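Local coordinates for protein MHC class I antigen (Anolis carolinensis, PDB 7CPO) that probably presents peptides to cytotoxic T cells in the green anole, as a class I MHC heavy chain paired with beta2-microglobulin, at residues Leu181-Thr192 with Ile204-Ile215; Tyr29-Ser37 with Leu46-Lys54. All blocks are in the same frame, centred on the assembly; numbering follows the deposited sequence. Where two conformers were deposited one is given.

The two contacts follow one another along the chain, on either side of the junction between peptide-binding platform and immunoglobulin domain, their centres about 22 Å apart. Contact 2 (29-37 with 46-54) closes the edge hairpin of the platform sheet, where Phe35 and Val36 pack on Tyr9, Tyr62 and Trp63, probably below or beside one end of the peptide groove. Contact 1 (181-192 with 204-215) lies away from the groove, leading from the last platform helix into the immunoglobulin domain. Leu181 joins them: its CD2 lies 3.5 Å from Gln33 NE2 and its CD1 3.8 Å from Trp51 CZ2. Beta2-microglobulin touches both, through Glu188, Thr192 and Arg206 in contact 1 and through Ser37 and, weakly, Tyr29 in contact 2.

Contact 1 of 2, residues Leu181-Thr192 with Ile204-Ile215; sequences LLRTEVPEVKVT and ICRVGGFYPKDI
Strands 188-192 and 204-208 run antiparallel, their axes 4.7 Å apart at closest and their directions 162° apart. Paired backbone bonds link Glu188 with Gly208, Lys190 with Arg206 and Thr192 with Ile204, and beyond a break at Val186 and Pro187 the pairing returns once, between Glu185 and Tyr211. In that break the chain turns at Gly209, which forms a G1 bulge with Phe210 opposite Tyr243.

Tyr211 is the main side chain of the linker end. With CG anti to the backbone N (chi1 -178°), its ring reaches along the 181-185 segment, and OH donates to Leu181 O at 3.2 Å, from above the carbonyl plane. The guanidinium of Arg183 lies flat over one ring face, planes 19° apart, its CZ 4.0 Å from the ring centroid in a cation-pi stack. Two nitrogens of the same group, NE and NH2, grip Glu185 OE2 side-on, with NE at 2.9 Å, while NH1 bonds to Thr180 O; each of the three nitrogens has an acceptor, which should limit rotation of the group over the ring.

On the face of Val189 and Val191, Val189 CG1 meets Cys205 SG at 3.6 Å, and that sulfur is bonded to Cys261, the disulfide of an immunoglobulin C1-set fold. Pro187 carries the apolar layer onward: its CG touches Phe210 CB at 3.6 Å, and Ile215 CD1 beyond. Glu188, Arg206 and Thr192 lie on the other face, where Glu188 OE1 forms a salt bridge with Arg12 of beta2-microglobulin and Thr192 OG1 bonds to its Gln97.

The hairpin thus has one apolar face, on which Val191 and Cys205 pack against Trp219 and Val207 against Ile217 of strand 216-221, and a mostly polar face turned to the partner subunit, while the Glu185 carboxylate probably offsets the charge of the guanidinium stacked on Tyr211.

Contact 2 of 2, residues Tyr29-Ser37 with Leu46-Lys54; sequences YVDDQEFVS and LPKVPWISK
Leu46 N donates to Ser37 O at 2.7 Å, nearly straight at 171°, and the return bond from Ser37 N to Leu46 O completes the pair. One step on, Val36 and Pro47 form a non-hydrogen-bonded pair; then Lys48 N reaches Phe35 O at 2.8 Å, from well above the carbonyl plane.

Past Lys48 the 46-54 segment leaves the sheet pairing but keeps alongside strand 33-37, past Glu34 to Gln33, before the 3-10 turn 52-54. Trp51, its CG between the backbone N and the carbonyl carbon (chi1 54°), brings its indole across to Gln33. NE1 donates to Gln33 OE1 at 3.1 Å: the oxygen lies in the indole plane, whereas the nitrogen stands above the amide carbonyl plane. The extended Gln33 chain carries OE1 out to this edge, where Thr180 OG1 is a second, weak partner.

This is the outer hairpin of the eight-stranded class I MHC platform, strand 44-47 being its last strand on this side, and the segment after it leads toward helix 62-87. Phe35 packs against the chain after strand 44-47: its CB sits 3.7 Å from Trp51 CH2, and its ring and the indole six-membered ring are slid apart, with planes 19° apart and little overlap. Ile52 CG1 comes to the edge of the Phe35 ring, 4.0 Å from CD1. Val49 CG2 lies over one face of the indole and also reaches Phe35 CB, while Tyr173 of helix 152-176 meets the Phe35 ring.

On the other side of the strand, Lys48 folds at chi2 and chi3 so that its methylenes run beside the Glu34 carboxylate, with CE 3.4 Å from OE2. The ammonium itself stays beyond a salt bridge, and Asp53 of beta2-microglobulin, hydrogen-bonded to Ser37 OG, is a long, weak partner for it.

Contact 1 of 2, residues Leu181-Thr192 with Ile204-Ile215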
loop_
_atom_site.group_PDB
_atom_site.type_symbol
_atom_site.label_atom_id
_atom_site.label_comp_id
_atom_site.label_asym_id
_atom_site.label_seq_id
_atom_site.Cartn_x
_atom_site.Cartn_y
_atom_site.Cartn_z
ATOM N N LEU A 181 -13.136 -6.454 8.484
ATOM C CA LEU A 181 -12.844 -6.461 7.052
ATOM C C LEU A 181 -14.012 -5.935 6.221
ATOM O O LEU A 181 -13.799 -5.353 5.147
ATOM C CB LEU A 181 -12.486 -7.872 6.596
ATOM C CG LEU A 181 -11.141 -8.412 7.071
ATOM C CD1 LEU A 181 -11.101 -9.937 6.878
ATOM C CD2 LEU A 181 -10.016 -7.724 6.312
ATOM N N LEU A 182 -15.243 -6.132 6.687
ATOM C CA LEU A 182 -16.424 -5.786 5.914
ATOM C C LEU A 182 -17.198 -4.635 6.538
ATOM O O LEU A 182 -18.344 -4.390 6.158
ATOM C CB LEU A 182 -17.306 -7.027 5.754
ATOM C CG LEU A 182 -16.488 -8.230 5.250
ATOM C CD1 LEU A 182 -17.292 -9.502 5.258
ATOM C CD2 LEU A 182 -15.894 -7.978 3.873
ATOM N N ARG A 183 -16.593 -3.919 7.477
ATOM C CA ARG A 183 -17.227 -2.759 8.075
ATOM C C ARG A 183 -17.281 -1.606 7.072
ATOM O O ARG A 183 -16.619 -1.613 6.028
ATOM C CB ARG A 183 -16.465 -2.329 9.325
ATOM C CG ARG A 183 -15.210 -1.496 9.019
ATOM C CD ARG A 183 -14.363 -1.332 10.281
ATOM N NE ARG A 183 -13.334 -0.304 10.148
ATOM C CZ ARG A 183 -12.206 -0.429 9.454
ATOM N NH1 ARG A 183 -11.933 -1.546 8.788
ATOM N NH2 ARG A 183 -11.349 0.580 9.423
ATOM N N THR A 184 -18.089 -0.602 7.393
ATOM C CA THR A 184 -18.063 0.655 6.654
ATOM C C THR A 184 -17.900 1.779 7.661
ATOM O O THR A 184 -18.506 1.751 8.735
ATOM C CB THR A 184 -19.336 0.890 5.800
ATOM O OG1 THR A 184 -20.445 1.162 6.666
ATOM C CG2 THR A 184 -19.671 -0.329 4.944
ATOM N N GLU A 185 -17.050 2.745 7.328
ATOM C CA GLU A 185 -16.880 3.954 8.124
ATOM C C GLU A 185 -17.258 5.160 7.271
ATOM O O GLU A 185 -16.834 5.262 6.116
ATOM C CB GLU A 185 -15.450 4.068 8.649
ATOM C CG GLU A 185 -15.045 2.898 9.533
ATOM C CD GLU A 185 -14.091 3.285 10.664
ATOM O OE1 GLU A 185 -14.313 4.339 11.311
ATOM O OE2 GLU A 185 -13.122 2.521 10.916
ATOM N N VAL A 186 -18.053 6.062 7.843
ATOM C CA VAL A 186 -18.675 7.153 7.073
ATOM C C VAL A 186 -17.630 8.216 6.745
ATOM O O VAL A 186 -16.895 8.655 7.640
ATOM C CB VAL A 186 -19.842 7.755 7.851
ATOM C CG1 VAL A 186 -20.507 8.849 7.030
ATOM C CG2 VAL A 186 -20.847 6.673 8.220
ATOM N N PRO A 187 -17.506 8.638 5.487
ATOM C CA PRO A 187 -16.642 9.781 5.173
ATOM C C PRO A 187 -17.044 11.028 5.951
ATOM O O PRO A 187 -18.219 11.260 6.252
ATOM C CB PRO A 187 -16.850 9.986 3.668
ATOM C CG PRO A 187 -17.422 8.709 3.178
ATOM C CD PRO A 187 -18.207 8.129 4.299
ATOM N N GLU A 188 -16.034 11.825 6.277
ATOM C CA GLU A 188 -16.169 13.088 6.990
ATOM C C GLU A 188 -15.698 14.169 6.028
ATOM O O GLU A 188 -14.494 14.267 5.751
ATOM C CB GLU A 188 -15.345 13.074 8.286
ATOM C CG GLU A 188 -15.630 11.866 9.200
ATOM C CD GLU A 188 -14.373 11.230 9.848
ATOM O OE1 GLU A 188 -13.338 11.916 10.022
ATOM O OE2 GLU A 188 -14.432 10.028 10.196
ATOM N N VAL A 189 -16.644 14.963 5.517
ATOM C CA VAL A 189 -16.417 15.908 4.420
ATOM C C VAL A 189 -16.426 17.332 4.958
ATOM O O VAL A 189 -17.416 17.774 5.555
ATOM C CB VAL A 189 -17.485 15.771 3.326
ATOM C CG1 VAL A 189 -17.108 16.626 2.107
ATOM C CG2 VAL A 189 -17.698 14.314 2.957
ATOM N N LYS A 190 -15.354 18.066 4.700
ATOM C CA LYS A 190 -15.220 19.437 5.165
ATOM C C LYS A 190 -14.718 20.296 4.013
ATOM O O LYS A 190 -13.724 19.957 3.371
ATOM C CB LYS A 190 -14.262 19.499 6.368
ATOM C CG LYS A 190 -13.849 20.884 6.803
ATOM C CD LYS A 190 -14.272 21.097 8.235
ATOM C CE LYS A 190 -13.747 22.398 8.814
ATOM N NZ LYS A 190 -12.290 22.335 8.995
ATOM N N VAL A 191 -15.408 21.391 3.735
ATOM C CA VAL A 191 -15.010 22.322 2.682
ATOM C C VAL A 191 -14.379 23.542 3.328
ATOM O O VAL A 191 -14.990 24.178 4.193
ATOM C CB VAL A 191 -16.200 22.745 1.796
ATOM C CG1 VAL A 191 -15.705 23.624 0.658
ATOM C CG2 VAL A 191 -16.941 21.540 1.250
ATOM N N THR A 192 -13.171 23.881 2.902
ATOM C CA THR A 192 -12.544 25.131 3.280
ATOM C C THR A 192 -12.297 25.999 2.040
ATOM O O THR A 192 -12.488 25.578 0.894
ATOM C CB THR A 192 -11.240 24.866 4.037
ATOM O OG1 THR A 192 -10.398 24.025 3.241
ATOM C CG2 THR A 192 -11.526 24.198 5.388
ATOM N N ILE A 204 -11.273 23.878 -1.119
ATOM C CA ILE A 204 -10.688 22.578 -0.792
ATOM C C ILE A 204 -11.741 21.689 -0.144
ATOM O O ILE A 204 -12.405 22.092 0.817
ATOM C CB ILE A 204 -9.467 22.720 0.125
ATOM C CG1 ILE A 204 -8.402 23.573 -0.557
ATOM C CG2 ILE A 204 -8.917 21.345 0.489
ATOM C CD1 ILE A 204 -7.258 23.908 0.351
ATOM N N CYS A 205 -11.887 20.479 -0.660
ATOM C CA CYS A 205 -12.778 19.485 -0.067
ATOM C C CYS A 205 -11.933 18.391 0.590
ATOM O O CYS A 205 -11.298 17.592 -0.109
ATOM C CB CYS A 205 -13.710 18.913 -1.128
ATOM S SG CYS A 205 -14.869 17.775 -0.432
ATOM N N ARG A 206 -11.905 18.369 1.929
ATOM C CA ARG A 206 -11.215 17.327 2.690
ATOM C C ARG A 206 -12.207 16.222 3.020
ATOM O O ARG A 206 -13.289 16.488 3.558
ATOM C CB ARG A 206 -10.602 17.860 3.988
ATOM C CG ARG A 206 -10.431 16.746 5.067
ATOM C CD ARG A 206 -10.404 17.233 6.544
ATOM N NE ARG A 206 -9.030 17.299 7.022
ATOM C CZ ARG A 206 -8.411 16.341 7.703
ATOM N NH1 ARG A 206 -9.037 15.219 8.035
ATOM N NH2 ARG A 206 -7.152 16.518 8.057
ATOM N N VAL A 207 -11.842 14.987 2.686
ATOM C CA VAL A 207 -12.712 13.826 2.860
ATOM C C VAL A 207 -11.889 12.761 3.559
ATOM O O VAL A 207 -10.919 12.250 2.988
ATOM C CB VAL A 207 -13.272 13.306 1.532
ATOM C CG1 VAL A 207 -14.346 12.253 1.787
ATOM C CG2 VAL A 207 -13.853 14.466 0.737
ATOM N N GLY A 208 -12.252 12.446 4.797
ATOM C CA GLY A 208 -11.392 11.616 5.616
ATOM C C GLY A 208 -12.201 10.708 6.513
ATOM O O GLY A 208 -13.407 10.898 6.700
ATOM N N GLY A 209 -11.517 9.711 7.072
ATOM C CA GLY A 209 -12.185 8.781 7.958
ATOM C C GLY A 209 -13.086 7.780 7.281
ATOM O O GLY A 209 -14.005 7.271 7.929
ATOM N N PHE A 210 -12.866 7.479 6.002
ATOM C CA PHE A 210 -13.764 6.593 5.277
ATOM C C PHE A 210 -13.126 5.219 5.082
ATOM O O PHE A 210 -11.898 5.076 5.037
ATOM C CB PHE A 210 -14.200 7.185 3.917
ATOM C CG PHE A 210 -13.062 7.518 2.949
ATOM C CD1 PHE A 210 -12.459 8.774 2.955
ATOM C CD2 PHE A 210 -12.649 6.599 1.987
ATOM C CE1 PHE A 210 -11.430 9.098 2.050
ATOM C CE2 PHE A 210 -11.630 6.912 1.083
ATOM C CZ PHE A 210 -11.013 8.164 1.123
ATOM N N TYR A 211 -13.988 4.198 5.003
ATOM C CA TYR A 211 -13.594 2.817 4.772
ATOM C C TYR A 211 -14.810 2.079 4.244
ATOM O O TYR A 211 -15.902 2.236 4.809
ATOM C CB TYR A 211 -13.081 2.132 6.044
ATOM C CG TYR A 211 -12.638 0.718 5.783
ATOM C CD1 TYR A 211 -11.341 0.445 5.328
ATOM C CD2 TYR A 211 -13.520 -0.347 5.944
ATOM C CE1 TYR A 211 -10.934 -0.848 5.054
ATOM C CE2 TYR A 211 -13.119 -1.648 5.679
ATOM C CZ TYR A 211 -11.827 -1.894 5.242
ATOM O OH TYR A 211 -11.440 -3.192 4.986
ATOM N N PRO A 212 -14.671 1.266 3.196
ATOM C CA PRO A 212 -13.427 0.933 2.483
ATOM C C PRO A 212 -12.847 2.047 1.597
ATOM O O PRO A 212 -13.347 3.172 1.587
ATOM C CB PRO A 212 -13.839 -0.273 1.624
ATOM C CG PRO A 212 -15.307 -0.105 1.413
ATOM C CD PRO A 212 -15.820 0.478 2.709
ATOM N N LYS A 213 -11.803 1.693 0.838
ATOM C CA LYS A 213 -11.001 2.674 0.110
ATOM C C LYS A 213 -11.760 3.311 -1.060
ATOM O O LYS A 213 -11.500 4.470 -1.411
ATOM C CB LYS A 213 -9.715 1.995 -0.372
ATOM C CG LYS A 213 -8.490 2.892 -0.428
ATOM C CD LYS A 213 -7.278 2.203 -1.075
ATOM C CE LYS A 213 -6.046 3.143 -1.126
ATOM N NZ LYS A 213 -4.959 2.699 -2.067
ATOM N N ASP A 214 -12.701 2.588 -1.661
ATOM C CA ASP A 214 -13.346 3.045 -2.885
ATOM C C ASP A 214 -14.279 4.218 -2.606
ATOM O O ASP A 214 -15.126 4.155 -1.708
ATOM C CB ASP A 214 -14.114 1.893 -3.518
ATOM C CG ASP A 214 -14.755 2.273 -4.832
ATOM O OD1 ASP A 214 -14.112 2.993 -5.635
ATOM O OD2 ASP A 214 -15.916 1.856 -5.053
ATOM N N ILE A 215 -14.139 5.288 -3.388
ATOM C CA ILE A 215 -14.892 6.510 -3.139
ATOM C C ILE A 215 -14.938 7.323 -4.425
ATOM O O ILE A 215 -14.019 7.265 -5.247
ATOM C CB ILE A 215 -14.277 7.308 -1.958
ATOM C CG1 ILE A 215 -15.253 8.374 -1.448
ATOM C CG2 ILE A 215 -12.905 7.888 -2.321
ATOM C CD1 ILE A 215 -14.998 8.773 -0.001
#

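Contact 2 of 2, residues Tyr29-Ser37 with Leu46-Lys54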
loop_
_atom_site.group_PDB
_atom_site.type_symbol
_atom_site.label_atom_id
_atom_site.label_comp_id
_atom_site.label_asym_id
_atom_site.label_seq_id
_atom_site.Cartn_x
_atom_site.Cartn_y
_atom_site.Cartn_z
ATOM N N TYR A 29 -1.918 -9.301 3.065
ATOM C CA TYR A 29 -3.140 -8.506 3.076
ATOM C C TYR A 29 -4.363 -9.351 2.743
ATOM O O TYR A 29 -4.314 -10.268 1.907
ATOM C CB TYR A 29 -3.079 -7.347 2.066
ATOM C CG TYR A 29 -2.131 -6.231 2.432
ATOM C CD1 TYR A 29 -2.601 -5.031 3.012
ATOM C CD2 TYR A 29 -0.764 -6.355 2.192
ATOM C CE1 TYR A 29 -1.718 -4.006 3.341
ATOM C CE2 TYR A 29 0.120 -5.328 2.514
ATOM C CZ TYR A 29 -0.363 -4.164 3.084
ATOM O OH TYR A 29 0.521 -3.168 3.391
ATOM N N VAL A 30 -5.473 -9.004 3.379
ATOM C CA VAL A 30 -6.803 -9.324 2.888
ATOM C C VAL A 30 -7.461 -7.979 2.614
ATOM O O VAL A 30 -7.630 -7.171 3.537
ATOM C CB VAL A 30 -7.601 -10.171 3.887
ATOM C CG1 VAL A 30 -8.962 -10.508 3.324
ATOM C CG2 VAL A 30 -6.833 -11.446 4.213
ATOM N N ASP A 31 -7.755 -7.703 1.337
ATOM C CA ASP A 31 -8.443 -6.479 0.909
ATOM C C ASP A 31 -7.789 -5.228 1.490
ATOM O O ASP A 31 -8.431 -4.427 2.180
ATOM C CB ASP A 31 -9.912 -6.480 1.324
ATOM C CG ASP A 31 -10.706 -7.538 0.655
ATOM O OD1 ASP A 31 -10.276 -8.019 -0.407
ATOM O OD2 ASP A 31 -11.774 -7.872 1.202
ATOM N N ASP A 32 -6.495 -5.084 1.237
ATOM C CA ASP A 32 -5.707 -3.942 1.739
ATOM C C ASP A 32 -5.827 -3.726 3.261
ATOM O O ASP A 32 -5.459 -2.660 3.759
ATOM C CB ASP A 32 -6.006 -2.634 0.964
ATOM C CG ASP A 32 -7.403 -2.043 1.230
ATOM O OD1 ASP A 32 -7.829 -1.929 2.401
ATOM O OD2 ASP A 32 -8.078 -1.674 0.237
ATOM N N GLN A 33 -6.271 -4.724 4.038
ATOM C CA GLN A 33 -5.992 -4.766 5.476
ATOM C C GLN A 33 -4.816 -5.703 5.710
ATOM O O GLN A 33 -4.872 -6.879 5.338
ATOM C CB GLN A 33 -7.194 -5.242 6.291
ATOM C CG GLN A 33 -6.957 -5.248 7.790
ATOM C CD GLN A 33 -8.255 -5.413 8.600
ATOM O OE1 GLN A 33 -8.285 -6.108 9.630
ATOM N NE2 GLN A 33 -9.338 -4.780 8.125
ATOM N N GLU A 34 -3.746 -5.191 6.297
ATOM C CA GLU A 34 -2.606 -6.044 6.577
ATOM C C GLU A 34 -2.944 -6.956 7.749
ATOM O O GLU A 34 -3.489 -6.503 8.751
ATOM C CB GLU A 34 -1.379 -5.199 6.876
ATOM C CG GLU A 34 -0.195 -6.011 7.328
ATOM C CD GLU A 34 0.995 -5.157 7.710
ATOM O OE1 GLU A 34 0.935 -3.923 7.523
ATOM O OE2 GLU A 34 1.991 -5.727 8.196
ATOM N N PHE A 35 -2.679 -8.252 7.622
ATOM C CA PHE A 35 -3.001 -9.156 8.715
ATOM C C PHE A 35 -1.815 -9.959 9.230
ATOM O O PHE A 35 -1.860 -10.408 10.383
ATOM C CB PHE A 35 -4.148 -10.113 8.323
ATOM C CG PHE A 35 -3.762 -11.215 7.337
ATOM C CD1 PHE A 35 -3.536 -12.519 7.779
ATOM C CD2 PHE A 35 -3.705 -10.963 5.974
ATOM C CE1 PHE A 35 -3.213 -13.536 6.886
ATOM C CE2 PHE A 35 -3.386 -11.963 5.085
ATOM C CZ PHE A 35 -3.130 -13.254 5.542
ATOM N N VAL A 36 -0.746 -10.119 8.446
ATOM C CA VAL A 36 0.457 -10.801 8.904
ATOM C C VAL A 36 1.649 -10.061 8.332
ATOM O O VAL A 36 1.551 -9.384 7.308
ATOM C CB VAL A 36 0.514 -12.295 8.478
ATOM C CG1 VAL A 36 -0.480 -13.136 9.299
ATOM C CG2 VAL A 36 0.255 -12.428 6.962
ATOM N N SER A 37 2.787 -10.177 9.008
ATOM C CA SER A 37 4.004 -9.744 8.348
ATOM C C SER A 37 5.151 -10.567 8.892
ATOM O O SER A 37 5.084 -11.115 9.993
ATOM C CB SER A 37 4.268 -8.235 8.498
ATOM O OG SER A 37 5.073 -7.942 9.605
ATOM N N LEU A 46 4.391 -12.883 11.965
ATOM C CA LEU A 46 3.664 -12.390 13.127
ATOM C C LEU A 46 2.243 -11.940 12.785
ATOM O O LEU A 46 1.971 -11.487 11.671
ATOM C CB LEU A 46 4.401 -11.216 13.784
ATOM C CG LEU A 46 5.731 -11.566 14.439
ATOM C CD1 LEU A 46 6.363 -10.333 15.066
ATOM C CD2 LEU A 46 5.516 -12.675 15.460
ATOM N N PRO A 47 1.318 -12.053 13.737
ATOM C CA PRO A 47 -0.021 -11.512 13.522
ATOM C C PRO A 47 -0.004 -9.998 13.627
ATOM O O PRO A 47 0.716 -9.422 14.445
ATOM C CB PRO A 47 -0.845 -12.133 14.655
ATOM C CG PRO A 47 0.134 -12.419 15.703
ATOM C CD PRO A 47 1.405 -12.826 14.985
ATOM N N LYS A 48 -0.815 -9.358 12.794
ATOM C CA LYS A 48 -0.926 -7.910 12.777
ATOM C C LYS A 48 -2.313 -7.420 13.145
ATOM O O LYS A 48 -2.527 -6.207 13.188
ATOM C CB LYS A 48 -0.553 -7.369 11.387
ATOM C CG LYS A 48 0.887 -7.661 11.006
ATOM C CD LYS A 48 1.870 -6.932 11.933
ATOM C CE LYS A 48 1.960 -5.446 11.568
ATOM N NZ LYS A 48 2.871 -4.726 12.491
ATOM N N VAL A 49 -3.263 -8.327 13.366
ATOM C CA VAL A 49 -4.642 -7.986 13.710
ATOM C C VAL A 49 -5.165 -9.061 14.659
ATOM O O VAL A 49 -4.653 -10.176 14.687
ATOM C CB VAL A 49 -5.552 -7.884 12.458
ATOM C CG1 VAL A 49 -5.082 -6.786 11.539
ATOM C CG2 VAL A 49 -5.626 -9.211 11.701
ATOM N N PRO A 50 -6.187 -8.731 15.451
ATOM C CA PRO A 50 -6.616 -9.700 16.475
ATOM C C PRO A 50 -7.259 -10.951 15.898
ATOM O O PRO A 50 -7.187 -12.021 16.511
ATOM C CB PRO A 50 -7.622 -8.894 17.319
ATOM C CG PRO A 50 -7.289 -7.478 17.062
ATOM C CD PRO A 50 -6.848 -7.430 15.625
ATOM N N TRP A 51 -7.888 -10.859 14.743
ATOM C CA TRP A 51 -8.748 -11.950 14.319
ATOM C C TRP A 51 -7.976 -13.129 13.738
ATOM O O TRP A 51 -8.520 -14.239 13.697
ATOM C CB TRP A 51 -9.795 -11.438 13.320
ATOM C CG TRP A 51 -9.294 -10.679 12.092
ATOM C CD1 TRP A 51 -9.370 -9.324 11.874
ATOM C CD2 TRP A 51 -8.715 -11.240 10.894
ATOM N NE1 TRP A 51 -8.868 -9.009 10.624
ATOM C CE2 TRP A 51 -8.457 -10.163 10.006
ATOM C CE3 TRP A 51 -8.372 -12.541 10.492
ATOM C CZ2 TRP A 51 -7.865 -10.351 8.744
ATOM C CZ3 TRP A 51 -7.791 -12.728 9.224
ATOM C CH2 TRP A 51 -7.551 -11.636 8.370
ATOM N N ILE A 52 -6.719 -12.936 13.322
ATOM C CA ILE A 52 -5.984 -14.043 12.705
ATOM C C ILE A 52 -5.626 -15.126 13.720
ATOM O O ILE A 52 -5.363 -16.271 13.322
ATOM C CB ILE A 52 -4.741 -13.521 11.944
ATOM C CG1 ILE A 52 -4.057 -14.631 11.136
ATOM C CG2 ILE A 52 -3.749 -12.833 12.893
ATOM C CD1 ILE A 52 -4.966 -15.405 10.240
ATOM N N SER A 53 -5.665 -14.831 15.026
ATOM C CA SER A 53 -5.389 -15.899 15.985
ATOM C C SER A 53 -6.473 -16.972 15.979
ATOM O O SER A 53 -6.243 -18.078 16.477
ATOM C CB SER A 53 -5.213 -15.349 17.400
ATOM O OG SER A 53 -6.412 -14.772 17.882
ATOM N N LYS A 54 -7.636 -16.691 15.401
ATOM C CA LYS A 54 -8.649 -17.729 15.285
ATOM C C LYS A 54 -8.164 -18.925 14.462
ATOM O O LYS A 54 -8.759 -20.010 14.543
ATOM C CB LYS A 54 -9.914 -17.151 14.664
ATOM C CG LYS A 54 -10.609 -16.084 15.486
ATOM C CD LYS A 54 -11.882 -15.660 14.743
ATOM C CE LYS A 54 -12.560 -14.506 15.431
ATOM N NZ LYS A 54 -13.667 -13.960 14.621
#